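Local coordinates for structure-specific endonuclease subunit SLX1 (Candida glabrata, PDB 4XLG), which probably acts as the catalytic subunit of the SLX1-SLX4 endonuclease, nicking branched DNA near junctions during repair and recombination, at residues B[109-114]-B[138-143]. The protein carries 1 engineered substitution. Numbering follows the deposited sequence.
Sequences HKLAMI and EEIWKN
Helices 107-118 and 135-143 meet through L111, I140 and W141, the CA atoms of L111 and W141 coming within 5.7 Å of each other. The helices flank strand 129-132 in sequence, and that strand extends the central mixed sheet of the GIY-YIG nuclease fold. The interface is small, burying 190 Å² in all, and the two segments touch without hydrogen bonding to each other.

L111 is the buried residue of the three. With CG anti to the carbonyl carbon (chi1 -61°) and CD1 extended beyond it (chi2 175°), the methyl reaches helix 135-143. There CD1 meets I140 CG2 at 3.6 Å, the two side chains crossing at about a right angle, and it also approaches the W141 backbone N at 3.7 Å and W141 CB at 4.0 Å. The leucine methyl is thus set against the second helix between the bases of two successive side chains. With CG anti to the backbone N (chi1 172°), W141 lays its indole alongside helix 107-118 and against F132, L130 and V161 of the sheet. I114, further along the same helix as L111, packs on L130 of the sheet and on W82 of helix 72-84.

The pyrrole edge of the indole is turned to the first helix. W141 NE1 is hydrogen-bonded to T115 OG1, tying the ring to the turn following L111, while the carbonyl O of L111 lies at the ring edge, close to the ring plane, 3.6 Å from W141 CD1.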
# COMPACT_ATOMS: atom_id res chain seq x y z
N HIS B 109 4.45 -1.67 21.86
CA HIS B 109 3.56 -2.66 21.25
C HIS B 109 2.94 -2.12 19.97
O HIS B 109 2.84 -2.86 19.00
CB HIS B 109 2.44 -3.10 22.20
CG HIS B 109 2.93 -3.98 23.31
ND1 HIS B 109 3.56 -3.49 24.43
CD2 HIS B 109 2.91 -5.33 23.44
CE1 HIS B 109 3.89 -4.50 25.23
NE2 HIS B 109 3.50 -5.62 24.65
N LYS B 110 2.54 -0.85 19.98
CA LYS B 110 1.95 -0.21 18.81
C LYS B 110 2.94 -0.29 17.65
O LYS B 110 2.56 -0.57 16.53
CB LYS B 110 1.59 1.25 19.09
CG LYS B 110 0.69 1.44 20.34
CD LYS B 110 -0.66 2.01 19.96
CE LYS B 110 -1.79 1.37 20.74
NZ LYS B 110 -1.50 1.32 22.18
N LEU B 111 4.22 -0.01 17.93
CA LEU B 111 5.22 -0.01 16.86
C LEU B 111 5.63 -1.44 16.43
O LEU B 111 5.87 -1.71 15.26
CB LEU B 111 6.47 0.77 17.31
CG LEU B 111 6.21 2.23 17.64
CD1 LEU B 111 7.54 2.90 18.23
CD2 LEU B 111 5.74 2.94 16.37
N ALA B 112 5.73 -2.36 17.38
CA ALA B 112 5.97 -3.76 17.03
C ALA B 112 4.88 -4.32 16.10
O ALA B 112 5.17 -5.13 15.23
CB ALA B 112 6.06 -4.63 18.29
N MET B 113 3.63 -3.91 16.33
CA MET B 113 2.53 -4.37 15.47
C MET B 113 2.78 -3.95 14.03
O MET B 113 2.42 -4.68 13.09
CB MET B 113 1.17 -3.84 15.94
CG MET B 113 0.54 -4.66 17.07
SD MET B 113 0.26 -6.37 16.49
CE MET B 113 -0.71 -6.15 15.00
N ILE B 114 3.39 -2.77 13.83
CA ILE B 114 3.68 -2.36 12.45
C ILE B 114 4.59 -3.37 11.78
O ILE B 114 4.35 -3.83 10.67
CB ILE B 114 4.37 -0.97 12.37
CG1 ILE B 114 3.47 0.08 13.02
CG2 ILE B 114 4.65 -0.62 10.85
CD1 ILE B 114 4.14 1.49 13.20
N GLU B 138 10.76 6.93 15.96
CA GLU B 138 11.54 6.09 15.03
C GLU B 138 12.63 5.25 15.76
O GLU B 138 12.87 4.06 15.43
CB GLU B 138 12.21 6.99 13.95
CG GLU B 138 13.00 6.20 12.90
CD GLU B 138 14.50 6.29 13.07
OE1 GLU B 138 14.99 7.11 13.88
OE2 GLU B 138 15.21 5.51 12.39
N GLU B 139 13.31 5.85 16.75
CA GLU B 139 14.36 5.15 17.47
C GLU B 139 13.78 3.98 18.27
O GLU B 139 14.39 2.91 18.34
CB GLU B 139 15.12 6.10 18.39
CG GLU B 139 16.05 7.05 17.66
CD GLU B 139 16.83 7.93 18.62
OE1 GLU B 139 17.24 7.43 19.69
OE2 GLU B 139 17.02 9.11 18.31
N ILE B 140 12.62 4.19 18.88
CA ILE B 140 11.98 3.10 19.63
C ILE B 140 11.60 1.98 18.67
O ILE B 140 11.79 0.80 18.96
CB ILE B 140 10.71 3.57 20.38
CG1 ILE B 140 11.07 4.52 21.54
CG2 ILE B 140 9.94 2.34 20.88
CD1 ILE B 140 9.85 5.25 22.11
N TRP B 141 11.08 2.35 17.50
CA TRP B 141 10.73 1.31 16.52
C TRP B 141 11.98 0.54 16.08
O TRP B 141 11.99 -0.71 16.02
CB TRP B 141 10.02 1.92 15.29
CG TRP B 141 9.82 0.87 14.17
CD1 TRP B 141 8.80 -0.05 14.08
CD2 TRP B 141 10.66 0.63 13.03
NE1 TRP B 141 8.96 -0.84 12.97
CE2 TRP B 141 10.09 -0.45 12.31
CE3 TRP B 141 11.84 1.22 12.55
CZ2 TRP B 141 10.65 -0.94 11.12
CZ3 TRP B 141 12.40 0.71 11.39
CH2 TRP B 141 11.80 -0.35 10.69
N LYS B 142 13.05 1.27 15.82
CA LYS B 142 14.28 0.65 15.35
C LYS B 142 14.89 -0.24 16.41
O LYS B 142 15.46 -1.30 16.10
CB LYS B 142 15.26 1.74 14.94
CG LYS B 142 16.23 1.32 13.86
CD LYS B 142 16.57 2.52 12.99
CE LYS B 142 17.20 3.63 13.82
NZ LYS B 142 17.66 4.77 12.98
N ASN B 143 14.76 0.18 17.67
CA ASN B 143 15.31 -0.63 18.77
C ASN B 143 14.67 -2.01 18.82
O ASN B 143 15.31 -2.97 19.27
CB ASN B 143 15.11 0.08 20.10
CG ASN B 143 16.10 1.21 20.31
OD1 ASN B 143 17.15 1.26 19.66
ND2 ASN B 143 15.76 2.13 21.21